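Local coordinates for SIR4-interacting protein SIF2 (Saccharomyces cerevisiae, PDB 1R5M) that antagonizes telomeric silencing, belongs to the Set3C corepressor complex and carries a C-terminal WD40 beta-propeller domain, at residues K156-I164 against L175-M184. Residues are numbered along the deposited sequence; the frame is centred on the assembly and turned at random.
Sequences KWNKDGTHI and LWNVISGTVM
Ile164 and Trp176 form an antiparallel hydrogen-bonded pair, with Trp176 N to Ile164 O at 2.9 Å and Ile164 N to Trp176 O at 3.3 Å; His163 and Asn177 make the neighbouring non-hydrogen-bonded pair. The ladder ends where Val178 N reaches Thr162 O at 3.1 Å, and a water donating to both Thr162 O and Asn177 OD1 bridges the two segments there. On the face carrying Ile164 and Trp176, with Val178 of the following turn, branched apolar residues suit a buried site. Ile164 lays CG1 3.7 Å from CD1 of the Trp176 indole and points its other branch, CG2, at Val178 CG2. Val178 also meets Trp157, its CG1 3.8 Å from CZ3, so that valine and isoleucine both pack on the Trp157 ring, the isoleucine over one face toward the rim. On the His163 side, Met184 crosses the histidine at about a right angle and sets its sulfur at the imidazole edge, SD 3.3 Å from CD2. His163 CG, anti to the carbonyl carbon (chi1 -62°), turns the ring so that CD2 meets this sulfur while ND1 donates to Thr162 OG1 at 2.8 Å, a bond that limits ring rotation; Thr162 OG1 in turn donates to Asp160 OD1. Asn158 suits the type I turn from Asn158 to Gly161 because its OD1 takes two N-H groups, Thr162 N in the carbonyl plane on a lone pair and His163 N from above that plane. Asn177 does similar work in its own turn, an Asx motif to Ser180 N, while positive phi favours glycine at Gly161 and at Gly181 in the G1 bulge. The contact joins the two middle strands, 163-168 and 173-177, of a four-stranded antiparallel propeller blade; Leu145 packs on Ile164 and Trp176, Leu134 on Trp157 and Val178, and Trp214 touches His163 and Leu175.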
ATOM      1  N   LYS A 156       4.940  -7.988   3.074  1.00 10.14           N
ATOM      2  CA  LYS A 156       4.978  -8.313   1.650  1.00 10.07           C
ATOM      3  C   LYS A 156       5.207  -9.809   1.444  1.00 10.20           C
ATOM      4  O   LYS A 156       6.095 -10.401   2.059  1.00  9.53           O
ATOM      5  CB  LYS A 156       6.093  -7.525   0.946  1.00 11.91           C
ATOM      6  CG  LYS A 156       5.927  -6.000   0.953  1.00 14.56           C
ATOM      7  CD  LYS A 156       4.751  -5.561   0.096  1.00 14.46           C
ATOM      8  CE  LYS A 156       4.633  -4.032   0.010  1.00 13.77           C
ATOM      9  NZ  LYS A 156       5.732  -3.372  -0.759  1.00 15.02           N
ATOM     10  N   TRP A 157       4.395 -10.404   0.574  1.00 10.78           N
ATOM     11  CA  TRP A 157       4.493 -11.824   0.244  1.00 10.86           C
ATOM     12  C   TRP A 157       5.393 -12.023  -0.964  1.00 11.81           C
ATOM     13  O   TRP A 157       5.402 -11.195  -1.876  1.00 11.95           O
ATOM     14  CB  TRP A 157       3.130 -12.391  -0.146  1.00 11.11           C
ATOM     15  CG  TRP A 157       2.149 -12.576   0.948  1.00 10.92           C
ATOM     16  CD1 TRP A 157       1.358 -11.624   1.520  1.00 10.79           C
ATOM     17  CD2 TRP A 157       1.784 -13.820   1.546  1.00  9.68           C
ATOM     18  NE1 TRP A 157       0.509 -12.203   2.436  1.00 10.87           N
ATOM     19  CE2 TRP A 157       0.751 -13.552   2.472  1.00  9.66           C
ATOM     20  CE3 TRP A 157       2.228 -15.140   1.388  1.00 10.30           C
ATOM     21  CZ2 TRP A 157       0.151 -14.557   3.236  1.00 11.62           C
ATOM     22  CZ3 TRP A 157       1.631 -16.140   2.147  1.00 10.05           C
ATOM     23  CH2 TRP A 157       0.603 -15.842   3.060  1.00 10.64           C
ATOM     24  N   ASN A 158       6.132 -13.127  -0.995  1.00 12.22           N
ATOM     25  CA  ASN A 158       6.974 -13.391  -2.152  1.00 13.82           C
ATOM     26  C   ASN A 158       6.110 -14.071  -3.214  1.00 16.55           C
ATOM     27  O   ASN A 158       4.952 -14.409  -2.957  1.00 15.47           O
ATOM     28  CB  ASN A 158       8.195 -14.241  -1.762  1.00 15.14           C
ATOM     29  CG  ASN A 158       7.877 -15.711  -1.608  1.00 16.35           C
ATOM     30  OD1 ASN A 158       6.786 -16.089  -1.189  1.00 15.75           O
ATOM     31  ND2 ASN A 158       8.853 -16.554  -1.931  1.00 19.26           N
ATOM     32  N   LYS A 159       6.681 -14.254  -4.400  1.00 18.66           N
ATOM     33  CA  LYS A 159       5.990 -14.837  -5.545  1.00 22.41           C
ATOM     34  C   LYS A 159       5.167 -16.109  -5.325  1.00 22.31           C
ATOM     35  O   LYS A 159       3.978 -16.142  -5.644  1.00 25.32           O
ATOM     36  CB  LYS A 159       7.003 -15.082  -6.669  1.00 25.81           C
ATOM     37  CG  LYS A 159       6.391 -15.531  -7.988  1.00 30.99           C
ATOM     38  CD  LYS A 159       5.532 -14.437  -8.598  1.00 33.80           C
ATOM     39  CE  LYS A 159       4.907 -14.883  -9.912  1.00 35.28           C
ATOM     40  NZ  LYS A 159       4.033 -13.823 -10.491  1.00 36.28           N
ATOM     41  N   ASP A 160       5.788 -17.152  -4.787  1.00 20.78           N
ATOM     42  CA  ASP A 160       5.076 -18.413  -4.588  1.00 21.11           C
ATOM     43  C   ASP A 160       4.302 -18.580  -3.281  1.00 19.34           C
ATOM     44  O   ASP A 160       3.774 -19.659  -3.008  1.00 18.82           O
ATOM     45  CB  ASP A 160       6.036 -19.591  -4.765  1.00 24.26           C
ATOM     46  CG  ASP A 160       7.321 -19.417  -3.991  1.00 28.10           C
ATOM     47  OD1 ASP A 160       7.254 -19.013  -2.812  1.00 28.00           O
ATOM     48  OD2 ASP A 160       8.398 -19.692  -4.558  1.00 32.98           O
ATOM     49  N   GLY A 161       4.232 -17.522  -2.477  1.00 15.91           N
ATOM     50  CA  GLY A 161       3.486 -17.585  -1.230  1.00 16.14           C
ATOM     51  C   GLY A 161       4.071 -18.440  -0.120  1.00 14.29           C
ATOM     52  O   GLY A 161       3.329 -18.982   0.707  1.00 15.16           O
ATOM     53  N   THR A 162       5.394 -18.542  -0.083  1.00 14.98           N
ATOM     54  CA  THR A 162       6.071 -19.344   0.927  1.00 16.55           C
ATOM     55  C   THR A 162       6.793 -18.500   1.972  1.00 15.37           C
ATOM     56  O   THR A 162       7.100 -18.982   3.061  1.00 16.92           O
ATOM     57  CB  THR A 162       7.096 -20.295   0.280  1.00 17.40           C
ATOM     58  OG1 THR A 162       8.038 -19.538  -0.491  1.00 19.89           O
ATOM     59  CG2 THR A 162       6.392 -21.293  -0.634  1.00 19.72           C
ATOM     60  N   HIS A 163       7.067 -17.243   1.641  1.00 13.97           N
ATOM     61  CA  HIS A 163       7.766 -16.356   2.562  1.00 11.57           C
ATOM     62  C   HIS A 163       7.148 -14.974   2.589  1.00 11.35           C
ATOM     63  O   HIS A 163       6.532 -14.538   1.621  1.00 11.49           O
ATOM     64  CB  HIS A 163       9.232 -16.178   2.153  1.00 13.29           C
ATOM     65  CG  HIS A 163      10.029 -17.443   2.161  1.00 15.09           C
ATOM     66  ND1 HIS A 163       9.922 -18.398   1.173  1.00 17.84           N
ATOM     67  CD2 HIS A 163      10.948 -17.910   3.037  1.00 17.44           C
ATOM     68  CE1 HIS A 163      10.743 -19.397   1.439  1.00 17.96           C
ATOM     69  NE2 HIS A 163      11.378 -19.126   2.566  1.00 17.83           N
ATOM     70  N   ILE A 164       7.314 -14.290   3.714  1.00 10.68           N
ATOM     71  CA  ILE A 164       6.841 -12.919   3.829  1.00 10.20           C
ATOM     72  C   ILE A 164       7.920 -12.124   4.538  1.00  9.94           C
ATOM     73  O   ILE A 164       8.768 -12.685   5.240  1.00 10.34           O
ATOM     74  CB  ILE A 164       5.535 -12.762   4.665  1.00 10.13           C
ATOM     75  CG1 ILE A 164       5.749 -13.257   6.095  1.00 11.20           C
ATOM     76  CG2 ILE A 164       4.385 -13.484   3.989  1.00 10.80           C
ATOM     77  CD1 ILE A 164       4.645 -12.814   7.057  1.00 12.33           C
ATOM     78  N   LEU A 175      12.194 -11.791   8.164  1.00 10.70           N
ATOM     79  CA  LEU A 175      11.969 -12.647   7.005  1.00 10.85           C
ATOM     80  C   LEU A 175      11.416 -13.935   7.604  1.00 11.00           C
ATOM     81  O   LEU A 175      12.074 -14.572   8.430  1.00 11.41           O
ATOM     82  CB  LEU A 175      13.281 -12.946   6.274  1.00 11.74           C
ATOM     83  CG  LEU A 175      13.214 -14.122   5.294  1.00 11.82           C
ATOM     84  CD1 LEU A 175      12.251 -13.809   4.154  1.00 13.17           C
ATOM     85  CD2 LEU A 175      14.614 -14.408   4.757  1.00 14.06           C
ATOM     86  N   TRP A 176      10.204 -14.302   7.207  1.00  9.49           N
ATOM     87  CA  TRP A 176       9.560 -15.502   7.731  1.00 10.31           C
ATOM     88  C   TRP A 176       9.330 -16.581   6.697  1.00 11.53           C
ATOM     89  O   TRP A 176       9.142 -16.297   5.517  1.00 11.19           O
ATOM     90  CB  TRP A 176       8.153 -15.205   8.266  1.00 10.26           C
ATOM     91  CG  TRP A 176       7.996 -14.146   9.296  1.00  9.63           C
ATOM     92  CD1 TRP A 176       7.899 -12.798   9.089  1.00 11.09           C
ATOM     93  CD2 TRP A 176       7.819 -14.351  10.697  1.00  9.99           C
ATOM     94  NE1 TRP A 176       7.662 -12.153  10.277  1.00 10.37           N
ATOM     95  CE2 TRP A 176       7.610 -13.084  11.284  1.00 11.10           C
ATOM     96  CE3 TRP A 176       7.812 -15.490  11.517  1.00 10.70           C
ATOM     97  CZ2 TRP A 176       7.396 -12.921  12.657  1.00 10.95           C
ATOM     98  CZ3 TRP A 176       7.600 -15.327  12.882  1.00 11.27           C
ATOM     99  CH2 TRP A 176       7.394 -14.050  13.436  1.00 11.91           C
ATOM    100  N   ASN A 177       9.352 -17.828   7.156  1.00 11.64           N
ATOM    101  CA  ASN A 177       8.958 -18.933   6.302  1.00 12.44           C
ATOM    102  C   ASN A 177       7.521 -18.914   6.826  1.00 13.03           C
ATOM    103  O   ASN A 177       7.262 -19.309   7.964  1.00 13.23           O
ATOM    104  CB  ASN A 177       9.639 -20.241   6.689  1.00 13.43           C
ATOM    105  CG  ASN A 177       9.023 -21.429   5.984  1.00 16.12           C
ATOM    106  OD1 ASN A 177       7.803 -21.511   5.855  1.00 14.23           O
ATOM    107  ND2 ASN A 177       9.859 -22.358   5.527  1.00 20.97           N
ATOM    108  N   VAL A 178       6.596 -18.406   6.019  1.00 14.52           N
ATOM    109  CA  VAL A 178       5.212 -18.259   6.444  1.00 16.52           C
ATOM    110  C   VAL A 178       4.451 -19.556   6.698  1.00 17.62           C
ATOM    111  O   VAL A 178       3.502 -19.585   7.485  1.00 18.77           O
ATOM    112  CB  VAL A 178       4.433 -17.373   5.430  1.00 18.90           C
ATOM    113  CG1 VAL A 178       4.000 -18.194   4.227  1.00 20.13           C
ATOM    114  CG2 VAL A 178       3.247 -16.717   6.115  1.00 21.04           C
ATOM    115  N   ILE A 179       4.874 -20.633   6.048  1.00 17.38           N
ATOM    116  CA  ILE A 179       4.213 -21.919   6.225  1.00 18.00           C
ATOM    117  C   ILE A 179       4.577 -22.553   7.567  1.00 17.28           C
ATOM    118  O   ILE A 179       3.701 -23.041   8.284  1.00 18.20           O
ATOM    119  CB  ILE A 179       4.562 -22.876   5.062  1.00 19.41           C
ATOM    120  CG1 ILE A 179       3.920 -22.352   3.771  1.00 20.72           C
ATOM    121  CG2 ILE A 179       4.084 -24.290   5.373  1.00 20.88           C
ATOM    122  CD1 ILE A 179       4.243 -23.163   2.534  1.00 22.88           C
ATOM    123  N   SER A 180       5.860 -22.538   7.914  1.00 15.85           N
ATOM    124  CA  SER A 180       6.296 -23.108   9.185  1.00 15.29           C
ATOM    125  C   SER A 180       6.162 -22.080  10.309  1.00 15.12           C
ATOM    126  O   SER A 180       6.127 -22.436  11.488  1.00 14.75           O
ATOM    127  CB  SER A 180       7.748 -23.587   9.091  1.00 16.77           C
ATOM    128  OG  SER A 180       8.617 -22.520   8.756  1.00 16.03           O
ATOM    129  N   GLY A 181       6.082 -20.805   9.939  1.00 14.63           N
ATOM    130  CA  GLY A 181       5.953 -19.752  10.933  1.00 15.16           C
ATOM    131  C   GLY A 181       7.237 -19.541  11.708  1.00 15.24           C
ATOM    132  O   GLY A 181       7.212 -19.200  12.893  1.00 16.84           O
ATOM    133  N   THR A 182       8.366 -19.743  11.040  1.00 14.24           N
ATOM    134  CA  THR A 182       9.664 -19.580  11.674  1.00 15.12           C
ATOM    135  C   THR A 182      10.398 -18.336  11.184  1.00 13.81           C
ATOM    136  O   THR A 182      10.211 -17.886  10.052  1.00 13.04           O
ATOM    137  CB  THR A 182      10.555 -20.818  11.439  1.00 16.76           C
ATOM    138  OG1 THR A 182      10.679 -21.063  10.033  1.00 19.08           O
ATOM    139  CG2 THR A 182       9.946 -22.045  12.116  1.00 18.49           C
ATOM    140  N   VAL A 183      11.223 -17.780  12.062  1.00 13.29           N
ATOM    141  CA  VAL A 183      12.004 -16.589  11.756  1.00 13.88           C
ATOM    142  C   VAL A 183      13.293 -17.014  11.062  1.00 14.76           C
ATOM    143  O   VAL A 183      14.134 -17.681  11.662  1.00 17.03           O
ATOM    144  CB  VAL A 183      12.361 -15.821  13.045  1.00 13.22           C
ATOM    145  CG1 VAL A 183      13.276 -14.651  12.717  1.00 14.14           C
ATOM    146  CG2 VAL A 183      11.091 -15.338  13.735  1.00 14.12           C
ATOM    147  N   MET A 184      13.449 -16.631   9.800  1.00 13.30           N
ATOM    148  CA  MET A 184      14.646 -16.996   9.047  1.00 14.87           C
ATOM    149  C   MET A 184      15.754 -15.969   9.205  1.00 16.12           C
ATOM    150  O   MET A 184      16.930 -16.320   9.295  1.00 16.66           O
ATOM    151  CB  MET A 184      14.299 -17.169   7.572  1.00 15.40           C
ATOM    152  CG  MET A 184      13.360 -18.325   7.318  1.00 18.04           C
ATOM    153  SD  MET A 184      12.927 -18.420   5.593  1.00 21.53           S
ATOM    154  CE  MET A 184      14.481 -18.924   4.887  1.00 22.75           C
TER
HETATM  155  O   HOH W   1       7.713 -21.686   3.126  1.00 31.71           O